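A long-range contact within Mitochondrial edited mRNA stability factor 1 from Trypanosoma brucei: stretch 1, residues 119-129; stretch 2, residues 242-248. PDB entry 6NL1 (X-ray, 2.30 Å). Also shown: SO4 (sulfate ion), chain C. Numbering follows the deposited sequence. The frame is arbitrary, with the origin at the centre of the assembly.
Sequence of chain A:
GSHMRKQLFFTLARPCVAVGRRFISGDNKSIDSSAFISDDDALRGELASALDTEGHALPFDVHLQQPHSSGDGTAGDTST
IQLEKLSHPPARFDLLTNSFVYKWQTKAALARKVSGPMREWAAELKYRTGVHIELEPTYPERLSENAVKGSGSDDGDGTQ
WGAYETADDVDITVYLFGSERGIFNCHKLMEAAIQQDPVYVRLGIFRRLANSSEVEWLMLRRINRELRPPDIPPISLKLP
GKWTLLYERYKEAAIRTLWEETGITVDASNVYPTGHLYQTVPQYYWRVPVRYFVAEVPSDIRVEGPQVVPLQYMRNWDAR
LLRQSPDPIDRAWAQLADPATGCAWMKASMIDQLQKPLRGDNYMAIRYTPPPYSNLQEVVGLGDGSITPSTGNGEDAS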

ATOM      1  N   ARG A 119       0.955   7.395  -3.381  1.00 20.97           N
ATOM      2  CA  ARG A 119       2.093   7.979  -4.096  1.00 32.31           C
ATOM      3  C   ARG A 119       3.413   7.328  -3.713  1.00 31.59           C
ATOM      4  O   ARG A 119       4.477   7.956  -3.756  1.00 30.98           O
ATOM      5  N   GLU A 120       3.330   6.061  -3.336  1.00 26.00           N
ATOM      6  CA  GLU A 120       4.505   5.256  -3.042  1.00 25.01           C
ATOM      7  C   GLU A 120       5.541   5.327  -4.166  1.00 34.56           C
ATOM      8  O   GLU A 120       6.726   5.497  -3.906  1.00 26.94           O
ATOM      9  N   TRP A 121       5.094   5.177  -5.412  1.00 29.59           N
ATOM     10  CA  TRP A 121       6.021   5.150  -6.546  1.00 26.26           C
ATOM     11  C   TRP A 121       6.247   6.524  -7.175  1.00 25.64           C
ATOM     12  O   TRP A 121       7.350   6.822  -7.622  1.00 28.23           O
ATOM     13  N   ALA A 122       5.217   7.362  -7.177  1.00 19.19           N
ATOM     14  CA  ALA A 122       5.374   8.752  -7.596  1.00 28.17           C
ATOM     15  C   ALA A 122       6.470   9.454  -6.781  1.00 29.17           C
ATOM     16  O   ALA A 122       7.334  10.138  -7.340  1.00 28.26           O
ATOM     17  N   ALA A 123       6.435   9.275  -5.461  1.00 26.11           N
ATOM     18  CA  ALA A 123       7.432   9.872  -4.578  1.00 25.23           C
ATOM     19  C   ALA A 123       8.831   9.313  -4.833  1.00 26.61           C
ATOM     20  O   ALA A 123       9.816  10.046  -4.752  1.00 27.05           O
ATOM     21  N   GLU A 124       8.930   8.024  -5.145  1.00 29.40           N
ATOM     22  CA  GLU A 124      10.242   7.465  -5.461  1.00 24.18           C
ATOM     23  C   GLU A 124      10.796   8.060  -6.758  1.00 33.67           C
ATOM     24  O   GLU A 124      11.986   8.360  -6.864  1.00 31.15           O
ATOM     25  N   LEU A 125       9.924   8.222  -7.745  1.00 20.86           N
ATOM     26  CA  LEU A 125      10.310   8.852  -9.004  1.00 29.36           C
ATOM     27  C   LEU A 125      10.786  10.285  -8.776  1.00 22.26           C
ATOM     28  O   LEU A 125      11.753  10.732  -9.393  1.00 27.06           O
ATOM     29  N   LYS A 126      10.109  10.999  -7.883  1.00 23.00           N
ATOM     30  CA  LYS A 126      10.519  12.359  -7.561  1.00 31.49           C
ATOM     31  C   LYS A 126      11.881  12.356  -6.871  1.00 31.63           C
ATOM     32  O   LYS A 126      12.746  13.179  -7.173  1.00 25.61           O
ATOM     33  N   TYR A 127      12.058  11.422  -5.946  1.00 28.16           N
ATOM     34  CA  TYR A 127      13.307  11.296  -5.218  1.00 24.33           C
ATOM     35  C   TYR A 127      14.463  11.042  -6.186  1.00 31.25           C
ATOM     36  O   TYR A 127      15.547  11.594  -6.037  1.00 30.59           O
ATOM     37  N   ARG A 128      14.224  10.203  -7.184  1.00 29.15           N
ATOM     38  CA  ARG A 128      15.279   9.827  -8.114  1.00 29.05           C
ATOM     39  C   ARG A 128      15.569  10.875  -9.185  1.00 29.63           C
ATOM     40  O   ARG A 128      16.702  10.987  -9.630  1.00 32.83           O
ATOM     41  N   THR A 129      14.560  11.640  -9.601  1.00 24.81           N
ATOM     42  CA  THR A 129      14.721  12.502 -10.767  1.00 23.99           C
ATOM     43  C   THR A 129      14.293  13.955 -10.546  1.00 24.97           C
ATOM     44  O   THR A 129      14.583  14.819 -11.373  1.00 34.98           O
ATOM     45  N   LYS A 242       4.962  -3.426   3.641  1.00 24.21           N
ATOM     46  CA  LYS A 242       4.627  -2.189   2.949  1.00 29.39           C
ATOM     47  C   LYS A 242       4.505  -2.385   1.443  1.00 26.03           C
ATOM     48  O   LYS A 242       3.500  -2.918   0.976  1.00 25.70           O
ATOM     49  N   TRP A 243       5.523  -1.959   0.692  1.00 20.85           N
ATOM     50  CA  TRP A 243       5.507  -2.080  -0.768  1.00 25.46           C
ATOM     51  C   TRP A 243       6.891  -2.346  -1.371  1.00 26.30           C
ATOM     52  O   TRP A 243       7.921  -2.112  -0.734  1.00 24.36           O
ATOM     53  N   THR A 244       6.904  -2.840  -2.605  1.00 25.80           N
ATOM     54  CA  THR A 244       8.142  -3.025  -3.355  1.00 25.98           C
ATOM     55  C   THR A 244       8.663  -1.690  -3.893  1.00 26.53           C
ATOM     56  O   THR A 244       7.943  -0.965  -4.575  1.00 34.18           O
ATOM     57  N   LEU A 245       9.915  -1.370  -3.583  1.00 26.05           N
ATOM     58  CA  LEU A 245      10.607  -0.263  -4.236  1.00 24.23           C
ATOM     59  C   LEU A 245      10.850  -0.638  -5.697  1.00 29.55           C
ATOM     60  O   LEU A 245      10.815  -1.823  -6.061  1.00 30.27           O
ATOM     61  N   LEU A 246      11.088   0.356  -6.542  1.00 27.18           N
ATOM     62  CA  LEU A 246      11.474   0.069  -7.919  1.00 36.14           C
ATOM     63  C   LEU A 246      12.696  -0.855  -7.909  1.00 26.06           C
ATOM     64  O   LEU A 246      13.619  -0.656  -7.117  1.00 29.14           O
ATOM     65  N   TYR A 247      12.672  -1.873  -8.768  1.00 29.52           N
ATOM     66  CA  TYR A 247      13.777  -2.827  -8.920  1.00 45.53           C
ATOM     67  C   TYR A 247      13.879  -3.852  -7.787  1.00 52.71           C
ATOM     68  O   TYR A 247      14.721  -4.747  -7.832  1.00 46.54           O
ATOM     69  N   GLU A 248      13.025  -3.725  -6.778  1.00 38.16           N
ATOM     70  CA  GLU A 248      13.067  -4.634  -5.640  1.00 37.21           C
ATOM     71  C   GLU A 248      12.214  -5.885  -5.890  1.00 34.15           C
ATOM     72  O   GLU A 248      11.100  -5.802  -6.405  1.00 41.36           O
TER

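Stretch 119-129, largely helical, packs against the irregular segment 242-248, and the two together bury 479 Å² of surface. At the apolar centre lies Leu246, which loses more area to the other stretch than any other residue here. Its CA-to-CB bond points toward the helix, and its m,t rotamer (chi1 -65°, chi2 175°) spreads the two methyls between Trp121 and Leu125: Leu246 CD2 lies 4.2 Å from Trp121 CD1, and Leu246 CD1 lies 4.1 Å from Leu125 CD2. The CA-to-CB bonds of Trp121 and Leu125 point sideways relative to the opposing segment, both with chi1 in m, and the end of each side chain comes nearer to it.

Trp121 also meets a second indole. The edge of Trp243 is directed at the face of Trp121 in an offset edge-to-face pair, with the five-membered ring centroids 5.2 Å apart and the planes at 78°. Trp243 points toward the helix with chi1 in p (68°), which lays its ring beneath the side chain of Glu120. Glu120 CG sits 3.4 Å from the centroid of the Trp243 six-membered ring, only 13° off the normal, a CH-pi contact made by the aliphatic part of an acidic side chain. The chi1 of Glu120 is m and its chi2 is 90°; its carboxylate is satisfied by partners beyond the two stretches.

Two direct hydrogen bonds tie these side chains to the opposing backbone. Trp121 NE1 donates to Thr244 O at 2.7 Å, in the plane of the indole, so the buried ring nitrogen is not left unpaired. Glu124, extended in the t,t rotamer, reaches across to accept a nearly linear bond from Leu246 N to Glu124 OE1 (3.0 Å, 177°). The donating Leu246 N belongs to a type II turn from Leu245 to Glu248, closed by Glu248 N to Leu245 O at 3.0 Å.

Water 1 extends this network, donating to Glu124 OE1 (3.0 Å) and to Glu120 O (2.9 Å) while accepting from Trp243 NE1 (2.8 Å). On the other carboxylate oxygen, Arg128 NE forms a salt bridge with Glu124 OE2 at 3.1 Å, one helical turn apart. Water 2 donates to Glu124 OE2 and to Leu246 O, each at 2.6 Å, and accepts from Arg128 NH2 at 2.7 Å, linking the ion pair to the turn. At this exposed margin Arg128 NH2 approaches Tyr247 CD2 to 3.8 Å, near the plane of the tyrosine ring. The sulfate ion, bound by Arg119 and Lys126, takes no part in the contact.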

ATOM      1  CB  ARG A 119       2.147   9.503  -3.883  1.00 21.22           C
ATOM      2  CG  ARG A 119       0.933  10.214  -4.512  1.00 24.30           C
ATOM      3  CD  ARG A 119       1.019  11.745  -4.388  1.00 28.35           C
ATOM      4  NE  ARG A 119       2.188  12.321  -5.060  1.00 29.76           N
ATOM      5  CZ  ARG A 119       2.234  12.659  -6.350  1.00 37.78           C
ATOM      6  NH1 ARG A 119       1.183  12.464  -7.145  1.00 29.44           N
ATOM      7  NH2 ARG A 119       3.342  13.191  -6.849  1.00 36.40           N
ATOM      8  CB  GLU A 120       4.099   3.788  -2.816  1.00 25.70           C
ATOM      9  CG  GLU A 120       3.347   3.557  -1.517  1.00 25.86           C
ATOM     10  CD  GLU A 120       1.833   3.701  -1.650  1.00 29.19           C
ATOM     11  OE1 GLU A 120       1.331   4.248  -2.666  1.00 26.38           O
ATOM     12  OE2 GLU A 120       1.142   3.256  -0.715  1.00 27.58           O
ATOM     13  CB  TRP A 121       5.624   4.065  -7.569  1.00 25.44           C
ATOM     14  CG  TRP A 121       5.697   2.735  -6.900  1.00 34.09           C
ATOM     15  CD1 TRP A 121       6.829   2.094  -6.491  1.00 26.86           C
ATOM     16  CD2 TRP A 121       4.600   1.923  -6.474  1.00 27.35           C
ATOM     17  NE1 TRP A 121       6.509   0.923  -5.856  1.00 29.46           N
ATOM     18  CE2 TRP A 121       5.145   0.791  -5.832  1.00 26.04           C
ATOM     19  CE3 TRP A 121       3.208   2.033  -6.591  1.00 29.23           C
ATOM     20  CZ2 TRP A 121       4.348  -0.223  -5.298  1.00 22.12           C
ATOM     21  CZ3 TRP A 121       2.417   1.023  -6.062  1.00 29.79           C
ATOM     22  CH2 TRP A 121       2.991  -0.091  -5.421  1.00 30.03           C
ATOM     23  CB  ALA A 122       4.042   9.500  -7.476  1.00 21.13           C
ATOM     24  CB  ALA A 123       7.046   9.695  -3.104  1.00 19.60           C
ATOM     25  CB  GLU A 124      10.234   5.933  -5.542  1.00 25.65           C
ATOM     26  CG  GLU A 124      11.652   5.407  -5.729  1.00 32.50           C
ATOM     27  CD  GLU A 124      11.781   3.895  -5.779  1.00 36.18           C
ATOM     28  OE1 GLU A 124      10.766   3.170  -5.689  1.00 35.45           O
ATOM     29  OE2 GLU A 124      12.933   3.435  -5.918  1.00 34.02           O
ATOM     30  CB  LEU A 125       9.140   8.812 -10.001  1.00 19.45           C
ATOM     31  CG  LEU A 125       8.858   7.396 -10.546  1.00 30.74           C
ATOM     32  CD1 LEU A 125       7.484   7.272 -11.192  1.00 26.17           C
ATOM     33  CD2 LEU A 125       9.932   6.986 -11.527  1.00 23.19           C
ATOM     34  CB  LYS A 126       9.492  13.073  -6.678  1.00 24.37           C
ATOM     35  CG  LYS A 126       9.942  14.483  -6.323  1.00 27.99           C
ATOM     36  CD  LYS A 126       8.897  15.240  -5.542  1.00 36.82           C
ATOM     37  CE  LYS A 126       7.797  15.761  -6.444  1.00 51.84           C
ATOM     38  NZ  LYS A 126       6.758  16.493  -5.662  1.00 48.83           N
ATOM     39  CB  TYR A 127      13.213  10.151  -4.196  1.00 26.70           C
ATOM     40  CG  TYR A 127      14.560   9.735  -3.640  1.00 29.25           C
ATOM     41  CD1 TYR A 127      15.262  10.569  -2.771  1.00 34.78           C
ATOM     42  CD2 TYR A 127      15.143   8.521  -3.997  1.00 30.35           C
ATOM     43  CE1 TYR A 127      16.514  10.206  -2.262  1.00 27.85           C
ATOM     44  CE2 TYR A 127      16.385   8.141  -3.488  1.00 32.90           C
ATOM     45  CZ  TYR A 127      17.066   8.996  -2.620  1.00 45.11           C
ATOM     46  OH  TYR A 127      18.299   8.650  -2.112  1.00 48.87           O
ATOM     47  CB  ARG A 128      14.946   8.501  -8.794  1.00 30.68           C
ATOM     48  CG  ARG A 128      15.059   7.259  -7.909  1.00 32.02           C
ATOM     49  CD  ARG A 128      14.515   6.075  -8.689  1.00 34.84           C
ATOM     50  NE  ARG A 128      14.747   4.775  -8.065  1.00 34.45           N
ATOM     51  CZ  ARG A 128      15.809   4.015  -8.310  1.00 52.29           C
ATOM     52  NH1 ARG A 128      16.761   4.439  -9.140  1.00 37.02           N
ATOM     53  NH2 ARG A 128      15.927   2.836  -7.714  1.00 38.57           N
ATOM     54  CB  THR A 129      13.908  11.960 -11.986  1.00 32.94           C
ATOM     55  OG1 THR A 129      12.501  12.089 -11.722  1.00 23.77           O
ATOM     56  CG2 THR A 129      14.244  10.494 -12.273  1.00 21.73           C
ATOM     57  CB  LYS A 242       5.642  -1.103   3.271  1.00 16.65           C
ATOM     58  CG  LYS A 242       5.650  -0.651   4.735  1.00 25.03           C
ATOM     59  CD  LYS A 242       6.661   0.498   4.892  1.00 37.68           C
ATOM     60  CE  LYS A 242       6.884   0.866   6.318  1.00 47.28           C
ATOM     61  NZ  LYS A 242       7.892   1.953   6.424  1.00 39.57           N
ATOM     62  CB  TRP A 243       4.886  -0.831  -1.408  1.00 23.67           C
ATOM     63  CG  TRP A 243       5.727   0.413  -1.246  1.00 29.33           C
ATOM     64  CD1 TRP A 243       6.744   0.832  -2.069  1.00 24.13           C
ATOM     65  CD2 TRP A 243       5.634   1.388  -0.195  1.00 21.22           C
ATOM     66  NE1 TRP A 243       7.281   2.013  -1.590  1.00 30.61           N
ATOM     67  CE2 TRP A 243       6.619   2.372  -0.444  1.00 20.84           C
ATOM     68  CE3 TRP A 243       4.809   1.530   0.926  1.00 29.13           C
ATOM     69  CZ2 TRP A 243       6.800   3.476   0.388  1.00 34.76           C
ATOM     70  CZ3 TRP A 243       4.984   2.630   1.750  1.00 26.36           C
ATOM     71  CH2 TRP A 243       5.979   3.585   1.483  1.00 30.14           C
ATOM     72  CB  THR A 244       7.927  -3.941  -4.575  1.00 23.51           C
ATOM     73  OG1 THR A 244       6.882  -3.396  -5.390  1.00 29.38           O
ATOM     74  CG2 THR A 244       7.527  -5.360  -4.146  1.00 23.42           C
ATOM     75  CB  LEU A 245      11.946   0.021  -3.535  1.00 24.73           C
ATOM     76  CG  LEU A 245      11.873   0.395  -2.052  1.00 33.15           C
ATOM     77  CD1 LEU A 245      13.243   0.337  -1.394  1.00 26.48           C
ATOM     78  CD2 LEU A 245      11.262   1.773  -1.888  1.00 32.58           C
ATOM     79  CB  LEU A 246      11.784   1.369  -8.674  1.00 37.18           C
ATOM     80  CG  LEU A 246      10.610   2.335  -8.883  1.00 51.69           C
ATOM     81  CD1 LEU A 246      11.067   3.629  -9.531  1.00 35.76           C
ATOM     82  CD2 LEU A 246       9.519   1.677  -9.717  1.00 44.20           C
ATOM     83  CB  TYR A 247      15.123  -2.105  -9.097  1.00 43.78           C
ATOM     84  CG  TYR A 247      15.190  -1.269 -10.352  1.00 51.77           C
ATOM     85  CD1 TYR A 247      15.372  -1.861 -11.598  1.00 51.01           C
ATOM     86  CD2 TYR A 247      15.071   0.113 -10.294  1.00 39.04           C
ATOM     87  CE1 TYR A 247      15.427  -1.096 -12.754  1.00 51.40           C
ATOM     88  CE2 TYR A 247      15.127   0.887 -11.442  1.00 48.54           C
ATOM     89  CZ  TYR A 247      15.304   0.276 -12.669  1.00 58.33           C
ATOM     90  OH  TYR A 247      15.362   1.036 -13.817  1.00 58.49           O
ATOM     91  CB  GLU A 248      12.609  -3.908  -4.377  1.00 38.41           C
ATOM     92  CG  GLU A 248      12.923  -4.629  -3.085  1.00 34.42           C
ATOM     93  CD  GLU A 248      12.465  -3.856  -1.863  1.00 38.22           C
ATOM     94  OE1 GLU A 248      11.435  -3.140  -1.938  1.00 28.69           O
ATOM     95  OE2 GLU A 248      13.145  -3.956  -0.825  1.00 34.46           O
TER
HETATM   96  S   SO4 C 402       5.522  13.576  -3.746  1.00 94.36           S
HETATM   97  O1  SO4 C 402       5.258  14.999  -3.535  1.00110.04           O
HETATM   98  O2  SO4 C 402       6.780  13.224  -3.094  1.00 89.46           O
HETATM   99  O3  SO4 C 402       4.439  12.777  -3.169  1.00 89.44           O
HETATM  100  O4  SO4 C 402       5.612  13.306  -5.182  1.00 80.50           O
HETATM  101  O   HOH W   1       8.696   3.465  -3.502  1.00 38.20           O
HETATM  102  O   HOH W   2      14.595   1.398  -5.862  1.00 42.47           O